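Local atomic coordinates of putative hemolysin (Streptococcus mutans UA159, PDB entry 2RK5), a protein that is a putative membrane hemolysin of the UPF0053 family that may bind flavin adenine dinucleotide, as assigned to its family, and is represented here by its transporter-associated domain. Residues A[10-15]-A[35-40]; A[26-31]-A[59-64]. All coordinates share one frame; numbering follows the deposited sequence.

Contact 1: residues A[10-15]-A[35-40]; sequences YIVLGT and DTIAGF
Gly14 O, just past the end of strand 9-13, accepts the backbone N-H of Ala38 in the first turn of helix 37-45. Ala38 N lies 3.1 Å from Gly14 O and the N-H...O angle is 157°, with the donor in the carbonyl plane on a lone pair. Three side chains crowd the same oxygen: Thr36 CB and Ala38 CB each lie 3.3 Å from Gly14 O, and Ile37 CG2 approaches Gly14 O at 3.6 Å. Ile37 CG2, set between its own backbone N and carbonyl carbon, also lies 3.4 Å from Leu13 O and meets Val12 CG2 at 4.0 Å, the two side chains crossing at about a right angle. Ile37 CG1, anti to the backbone N (chi1 -167°), carries the rest of the side chain away, towards Leu18 and Phe21 of helix 18-25.

Thr36 is the N-cap: Thr36 OG1 accepts from Gly39 N at 3.2 Å and 161°. The same hydroxyl is hydrogen-bonded to Asp75 of the second subunit, so the cap lies at the dimer interface. A first-turn N-H, which has no carbonyl of its own helix to bond, is thus satisfied by the turn after strand 9-13, tying the helix start to that turn through backbone atoms.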
ATOM      1  N   TYR A  10     -19.129   9.911  -3.303  1.00 10.60           N
ATOM      2  CA  TYR A  10     -18.798   9.772  -1.888  1.00 11.19           C
ATOM      3  C   TYR A  10     -17.298   9.829  -1.635  1.00  9.99           C
ATOM      4  O   TYR A  10     -16.508   9.477  -2.511  1.00 10.74           O
ATOM      5  CB  TYR A  10     -19.322   8.439  -1.348  1.00 11.79           C
ATOM      6  CG  TYR A  10     -20.781   8.202  -1.619  1.00 12.30           C
ATOM      7  CD1 TYR A  10     -21.739   8.432  -0.646  1.00 15.25           C
ATOM      8  CD2 TYR A  10     -21.209   7.766  -2.866  1.00 14.45           C
ATOM      9  CE1 TYR A  10     -23.102   8.240  -0.918  1.00 15.22           C
ATOM     10  CE2 TYR A  10     -22.562   7.560  -3.132  1.00 14.97           C
ATOM     11  CZ  TYR A  10     -23.500   7.806  -2.156  1.00 15.13           C
ATOM     12  OH  TYR A  10     -24.855   7.615  -2.407  1.00 17.89           O
ATOM     13  N   ILE A  11     -16.921  10.303  -0.449  1.00  9.92           N
ATOM     14  CA  ILE A  11     -15.555  10.132   0.047  1.00 10.07           C
ATOM     15  C   ILE A  11     -15.612   9.136   1.183  1.00  9.27           C
ATOM     16  O   ILE A  11     -16.436   9.271   2.094  1.00 10.00           O
ATOM     17  CB  ILE A  11     -14.902  11.458   0.508  1.00 10.74           C
ATOM     18  CG1 ILE A  11     -14.847  12.447  -0.657  1.00 12.44           C
ATOM     19  CG2 ILE A  11     -13.502  11.231   1.049  1.00 12.26           C
ATOM     20  CD1 ILE A  11     -13.894  12.080  -1.758  1.00 14.09           C
ATOM     21  N   VAL A  12     -14.773   8.102   1.095  1.00  9.25           N
ATOM     22  CA  VAL A  12     -14.634   7.112   2.169  1.00  9.90           C
ATOM     23  C   VAL A  12     -13.213   7.080   2.700  1.00  9.44           C
ATOM     24  O   VAL A  12     -12.269   7.227   1.938  1.00  9.36           O
ATOM     25  CB  VAL A  12     -15.055   5.663   1.759  1.00 10.77           C
ATOM     26  CG1 VAL A  12     -16.484   5.685   1.230  1.00 11.54           C
ATOM     27  CG2 VAL A  12     -14.102   5.032   0.796  1.00 13.15           C
ATOM     28  N   LEU A  13     -13.102   6.835   4.009  1.00  8.88           N
ATOM     29  CA  LEU A  13     -11.833   6.570   4.628  1.00  9.15           C
ATOM     30  C   LEU A  13     -11.306   5.218   4.165  1.00  9.45           C
ATOM     31  O   LEU A  13     -12.054   4.234   4.104  1.00  9.40           O
ATOM     32  CB  LEU A  13     -11.936   6.591   6.146  1.00  9.33           C
ATOM     33  CG  LEU A  13     -12.467   7.905   6.717  1.00 13.63           C
ATOM     34  CD1 LEU A  13     -12.355   7.821   8.226  1.00 18.50           C
ATOM     35  CD2 LEU A  13     -11.737   9.140   6.160  1.00 18.54           C
ATOM     36  N   GLY A  14     -10.017   5.179   3.834  1.00  8.90           N
ATOM     37  CA  GLY A  14      -9.400   3.938   3.380  1.00  8.55           C
ATOM     38  C   GLY A  14      -9.498   2.824   4.403  1.00  8.04           C
ATOM     39  O   GLY A  14      -9.472   1.644   4.077  1.00  9.15           O
ATOM     40  N   THR A  15      -9.547   3.214   5.667  1.00  9.06           N
ATOM     41  CA  THR A  15      -9.611   2.259   6.789  1.00  9.58           C
ATOM     42  C   THR A  15     -11.019   1.692   6.980  1.00  9.57           C
ATOM     43  O   THR A  15     -11.218   0.797   7.792  1.00  9.92           O
ATOM     44  CB  THR A  15      -9.137   2.904   8.117  1.00 11.10           C
ATOM     45  OG1 THR A  15      -9.838   4.134   8.290  1.00 12.73           O
ATOM     46  CG2 THR A  15      -7.644   3.140   8.065  1.00 11.76           C
ATOM     47  N   ASP A  35      -9.038  -6.635   4.228  1.00  8.67           N
ATOM     48  CA  ASP A  35     -10.019  -6.256   5.232  1.00  8.83           C
ATOM     49  C   ASP A  35     -10.692  -4.927   5.030  1.00  8.65           C
ATOM     50  O   ASP A  35     -11.789  -4.724   5.561  1.00  8.84           O
ATOM     51  CB  ASP A  35      -9.354  -6.302   6.606  1.00  9.99           C
ATOM     52  CG  ASP A  35      -8.954  -7.725   6.976  1.00 12.84           C
ATOM     53  OD1 ASP A  35      -9.831  -8.618   6.956  1.00 17.87           O
ATOM     54  OD2 ASP A  35      -7.782  -7.931   7.266  1.00 20.35           O
ATOM     55  N   THR A  36     -10.022  -4.009   4.326  1.00  7.80           N
ATOM     56  CA  THR A  36     -10.556  -2.651   4.198  1.00  7.72           C
ATOM     57  C   THR A  36     -10.698  -2.247   2.743  1.00  7.61           C
ATOM     58  O   THR A  36     -10.186  -2.898   1.841  1.00  8.86           O
ATOM     59  CB  THR A  36      -9.618  -1.591   4.847  1.00  7.93           C
ATOM     60  OG1 THR A  36      -8.378  -1.509   4.131  1.00  9.88           O
ATOM     61  CG2 THR A  36      -9.341  -1.917   6.286  1.00  8.75           C
ATOM     62  N   ILE A  37     -11.452  -1.181   2.519  1.00  6.70           N
ATOM     63  CA  ILE A  37     -11.671  -0.671   1.173  1.00  7.08           C
ATOM     64  C   ILE A  37     -10.352  -0.227   0.533  1.00  7.43           C
ATOM     65  O   ILE A  37     -10.158  -0.479  -0.673  1.00  8.03           O
ATOM     66  CB  ILE A  37     -12.756   0.413   1.144  1.00  7.45           C
ATOM     67  CG1 ILE A  37     -13.187   0.702  -0.304  1.00  7.53           C
ATOM     68  CG2 ILE A  37     -12.350   1.663   1.935  1.00  8.97           C
ATOM     69  CD1 ILE A  37     -13.741  -0.501  -1.046  1.00 10.07           C
ATOM     70  N   ALA A  38      -9.436   0.373   1.298  1.00  7.66           N
ATOM     71  CA  ALA A  38      -8.104   0.686   0.715  1.00  7.53           C
ATOM     72  C   ALA A  38      -7.381  -0.585   0.273  1.00  7.61           C
ATOM     73  O   ALA A  38      -6.729  -0.616  -0.780  1.00  9.12           O
ATOM     74  CB  ALA A  38      -7.211   1.482   1.672  1.00  8.93           C
ATOM     75  N   GLY A  39      -7.449  -1.626   1.089  1.00  7.37           N
ATOM     76  CA  GLY A  39      -6.810  -2.883   0.741  1.00  8.32           C
ATOM     77  C   GLY A  39      -7.403  -3.440  -0.538  1.00  7.58           C
ATOM     78  O   GLY A  39      -6.679  -3.959  -1.403  1.00  8.80           O
ATOM     79  N   PHE A  40      -8.731  -3.399  -0.646  1.00  7.52           N
ATOM     80  CA  PHE A  40      -9.416  -3.895  -1.850  1.00  8.22           C
ATOM     81  C   PHE A  40      -8.976  -3.101  -3.095  1.00  7.62           C
ATOM     82  O   PHE A  40      -8.671  -3.665  -4.171  1.00  7.91           O
ATOM     83  CB  PHE A  40     -10.921  -3.802  -1.640  1.00  8.94           C
ATOM     84  CG  PHE A  40     -11.727  -4.232  -2.820  1.00  9.40           C
ATOM     85  CD1 PHE A  40     -12.096  -5.537  -2.979  1.00  8.59           C
ATOM     86  CD2 PHE A  40     -12.126  -3.316  -3.756  1.00  9.77           C
ATOM     87  CE1 PHE A  40     -12.812  -5.942  -4.074  1.00 10.05           C
ATOM     88  CE2 PHE A  40     -12.861  -3.696  -4.870  1.00  9.62           C
ATOM     89  CZ  PHE A  40     -13.198  -5.016  -5.030  1.00  9.85           C
TER

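Contact 2: residues A[26-31]-A[59-64]; sequences ETDLES and VESNGK
Glu26 O, the carbonyl of the positive-phi residue just after helix 18-25, is gripped by two donors of segment 59-64. Lys64 NZ approaches Glu26 O at 2.6 Å in the carbonyl plane, on a lone pair. Asn62 ND2 comes from above that plane, 3.2 Å from Glu26 O, although the oxygen lies within 7° of the Asn62 amide plane. The Lys64 chain bends at chi2 (101°), and Lys64 NZ also donates to Asn62 O at 2.9 Å, closing the ammonium over the type I' turn from Ser61 to Lys64. Glu26 OE1 stays beyond salt-bridge distance of that ammonium, an opposite charge that may still favour its protonated state.

Ser61 OG, anti to the backbone N, is the second polar focus. Ser61 OG accepts from Asp28 N at 2.8 Å and donates to Asp28 OD1 at a very short 2.4 Å, meeting the carboxylate from above its plane. Asp28 CG sits between its own N and carbonyl carbon (chi1 69°), which folds the carboxylate back beside its own N-H so that both grip one hydroxyl. On the apolar side, Leu29 CD2 packs on Ser61 CB at 3.8 Å and on Val59 CG2.

Asn22 of helix 18-25 holds the loop, its OD1 bonded to Thr27 OG1 and Leu29 N. The loop after that helix is therefore clamped to the hairpin joining strands 56-61 and 64-74, while Leu29 reaches Phe21, Leu66 of strand 64-74, and Ile37 and Phe40 of helix 37-45.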
ATOM      1  N   GLU A  26     -24.496  -1.330  -0.126  1.00 11.29           N
ATOM      2  CA  GLU A  26     -25.345  -2.465  -0.555  1.00 12.14           C
ATOM      3  C   GLU A  26     -24.632  -3.302  -1.605  1.00 11.82           C
ATOM      4  O   GLU A  26     -25.209  -3.730  -2.621  1.00 11.58           O
ATOM      5  CB  GLU A  26     -26.749  -2.008  -1.012  1.00 11.88           C
ATOM      6  CG  GLU A  26     -27.421  -1.156   0.063  1.00 13.65           C
ATOM      7  CD  GLU A  26     -28.917  -0.871  -0.158  1.00 15.96           C
ATOM      8  OE1 GLU A  26     -29.484  -1.221  -1.207  1.00 20.10           O
ATOM      9  OE2 GLU A  26     -29.529  -0.286   0.767  1.00 24.81           O
ATOM     10  N   THR A  27     -23.348  -3.553  -1.345  1.00 10.15           N
ATOM     11  CA  THR A  27     -22.524  -4.323  -2.252  1.00 11.10           C
ATOM     12  C   THR A  27     -21.972  -5.561  -1.521  1.00 10.30           C
ATOM     13  O   THR A  27     -22.301  -5.808  -0.338  1.00 11.54           O
ATOM     14  CB  THR A  27     -21.364  -3.437  -2.784  1.00 10.19           C
ATOM     15  OG1 THR A  27     -20.700  -2.815  -1.681  1.00 12.03           O
ATOM     16  CG2 THR A  27     -21.912  -2.341  -3.686  1.00 11.83           C
ATOM     17  N   ASP A  28     -21.179  -6.341  -2.256  1.00 11.63           N
ATOM     18  CA  ASP A  28     -20.605  -7.599  -1.772  1.00 12.55           C
ATOM     19  C   ASP A  28     -19.147  -7.755  -2.220  1.00 12.34           C
ATOM     20  O   ASP A  28     -18.720  -8.838  -2.643  1.00 13.64           O
ATOM     21  CB  ASP A  28     -21.467  -8.809  -2.244  1.00 12.95           C
ATOM     22  CG  ASP A  28     -21.386  -9.054  -3.777  1.00 19.65           C
ATOM     23  OD1 ASP A  28     -20.782  -8.239  -4.528  1.00 25.07           O
ATOM     24  OD2 ASP A  28     -21.928 -10.098  -4.234  1.00 28.43           O
ATOM     25  N   LEU A  29     -18.376  -6.687  -2.076  1.00 11.45           N
ATOM     26  CA  LEU A  29     -16.968  -6.709  -2.479  1.00 12.65           C
ATOM     27  C   LEU A  29     -16.206  -7.643  -1.565  1.00 13.71           C
ATOM     28  O   LEU A  29     -16.469  -7.676  -0.370  1.00 13.94           O
ATOM     29  CB  LEU A  29     -16.353  -5.330  -2.342  1.00 11.73           C
ATOM     30  CG  LEU A  29     -17.011  -4.243  -3.189  1.00 12.83           C
ATOM     31  CD1 LEU A  29     -16.214  -2.948  -3.106  1.00 12.52           C
ATOM     32  CD2 LEU A  29     -17.208  -4.753  -4.636  1.00 16.10           C
ATOM     33  N   GLU A  30     -15.282  -8.404  -2.134  1.00 14.39           N
ATOM     34  CA  GLU A  30     -14.403  -9.241  -1.322  1.00 15.98           C
ATOM     35  C   GLU A  30     -13.136  -9.519  -2.073  1.00 15.00           C
ATOM     36  O   GLU A  30     -13.118  -9.529  -3.299  1.00 15.56           O
ATOM     37  CB  GLU A  30     -15.090 -10.548  -0.955  1.00 17.28           C
ATOM     38  CG  GLU A  30     -15.470 -11.394  -2.140  1.00 20.75           C
ATOM     39  CD  GLU A  30     -16.244 -12.653  -1.739  1.00 22.34           C
ATOM     40  OE1 GLU A  30     -15.846 -13.332  -0.752  1.00 31.28           O
ATOM     41  OE2 GLU A  30     -17.259 -12.964  -2.410  1.00 30.92           O
ATOM     42  N   SER A  31     -12.066  -9.728  -1.329  1.00 13.87           N
ATOM     43  CA  SER A  31     -10.809 -10.151  -1.918  1.00 14.06           C
ATOM     44  C   SER A  31      -9.991 -10.871  -0.859  1.00 13.41           C
ATOM     45  O   SER A  31     -10.069 -10.563   0.327  1.00 12.29           O
ATOM     46  CB  SER A  31     -10.066  -8.952  -2.474  1.00 15.12           C
ATOM     47  OG  SER A  31      -8.776  -9.267  -2.900  1.00 20.01           O
ATOM     48  N   VAL A  59     -15.608  -1.675 -10.492  1.00 11.96           N
ATOM     49  CA  VAL A  59     -16.178  -2.980 -10.198  1.00 13.03           C
ATOM     50  C   VAL A  59     -17.688  -2.939 -10.246  1.00 12.99           C
ATOM     51  O   VAL A  59     -18.284  -1.888 -10.122  1.00 13.06           O
ATOM     52  CB  VAL A  59     -15.691  -3.522  -8.837  1.00 13.78           C
ATOM     53  CG1 VAL A  59     -14.185  -3.759  -8.852  1.00 15.63           C
ATOM     54  CG2 VAL A  59     -16.093  -2.608  -7.704  1.00 16.13           C
ATOM     55  N   GLU A  60     -18.299  -4.094 -10.452  1.00 13.36           N
ATOM     56  CA  GLU A  60     -19.745  -4.214 -10.411  1.00 14.51           C
ATOM     57  C   GLU A  60     -20.133  -5.133  -9.268  1.00 13.80           C
ATOM     58  O   GLU A  60     -19.555  -6.210  -9.109  1.00 13.54           O
ATOM     59  CB  GLU A  60     -20.305  -4.775 -11.726  1.00 15.00           C
ATOM     60  CG  GLU A  60     -21.809  -4.987 -11.678  1.00 15.96           C
ATOM     61  CD  GLU A  60     -22.361  -5.404 -13.017  1.00 19.35           C
ATOM     62  OE1 GLU A  60     -21.552  -5.696 -13.947  1.00 24.26           O
ATOM     63  OE2 GLU A  60     -23.609  -5.433 -13.154  1.00 25.83           O
ATOM     64  N   SER A  61     -21.114  -4.721  -8.472  1.00 12.88           N
ATOM     65  CA  SER A  61     -21.560  -5.534  -7.352  1.00 13.86           C
ATOM     66  C   SER A  61     -23.034  -5.257  -7.036  1.00 13.59           C
ATOM     67  O   SER A  61     -23.458  -4.098  -6.868  1.00 13.55           O
ATOM     68  CB  SER A  61     -20.696  -5.265  -6.117  1.00 14.20           C
ATOM     69  OG  SER A  61     -21.210  -5.973  -5.001  1.00 17.76           O
ATOM     70  N   ASN A  62     -23.825  -6.327  -6.994  1.00 13.29           N
ATOM     71  CA  ASN A  62     -25.247  -6.206  -6.613  1.00 13.25           C
ATOM     72  C   ASN A  62     -25.943  -5.182  -7.482  1.00 12.84           C
ATOM     73  O   ASN A  62     -26.789  -4.413  -7.025  1.00 12.25           O
ATOM     74  CB  ASN A  62     -25.393  -5.906  -5.115  1.00 13.23           C
ATOM     75  CG  ASN A  62     -25.033  -7.105  -4.246  1.00 12.79           C
ATOM     76  OD1 ASN A  62     -24.842  -8.218  -4.757  1.00 14.75           O
ATOM     77  ND2 ASN A  62     -24.933  -6.892  -2.938  1.00 14.86           N
ATOM     78  N   GLY A  63     -25.569  -5.205  -8.755  1.00 13.90           N
ATOM     79  CA  GLY A  63     -26.164  -4.348  -9.754  1.00 13.89           C
ATOM     80  C   GLY A  63     -25.722  -2.901  -9.725  1.00 14.91           C
ATOM     81  O   GLY A  63     -26.201  -2.098 -10.526  1.00 16.21           O
ATOM     82  N   LYS A  64     -24.822  -2.568  -8.810  1.00 14.57           N
ATOM     83  CA  LYS A  64     -24.212  -1.238  -8.774  1.00 14.80           C
ATOM     84  C   LYS A  64     -22.848  -1.284  -9.477  1.00 14.12           C
ATOM     85  O   LYS A  64     -22.075  -2.253  -9.306  1.00 15.61           O
ATOM     86  CB  LYS A  64     -23.986  -0.761  -7.339  1.00 16.62           C
ATOM     87  CG  LYS A  64     -25.248  -0.541  -6.487  1.00 20.14           C
ATOM     88  CD  LYS A  64     -25.390  -1.772  -5.562  1.00 21.44           C
ATOM     89  CE  LYS A  64     -26.673  -1.836  -4.849  1.00 22.76           C
ATOM     90  NZ  LYS A  64     -27.036  -3.190  -4.426  1.00 19.16           N
TER

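The centres of contacts 1 and 2 lie about 14 Å apart within the transporter-associated domain, and both reach its five-stranded antiparallel sheet. Their segments alternate along the chain: 10-15, 26-31, 35-40, 59-64. Contact 1 brings the start of helix 37-45 to the end of strand 9-13, whereas contact 2 fixes the loop between helices 18-25 and 37-45 to the hairpin of strand 56-61, outermost in this chain's sheet. They touch directly where Phe40 CE2 and Ile37 CD1 pack on Leu29 CD1, at 3.9 and 4.0 Å. This shared apolar seam, with helix 18-25 also contributing to both surroundings, joins the two helices and the loop between them into one layer against the sheet.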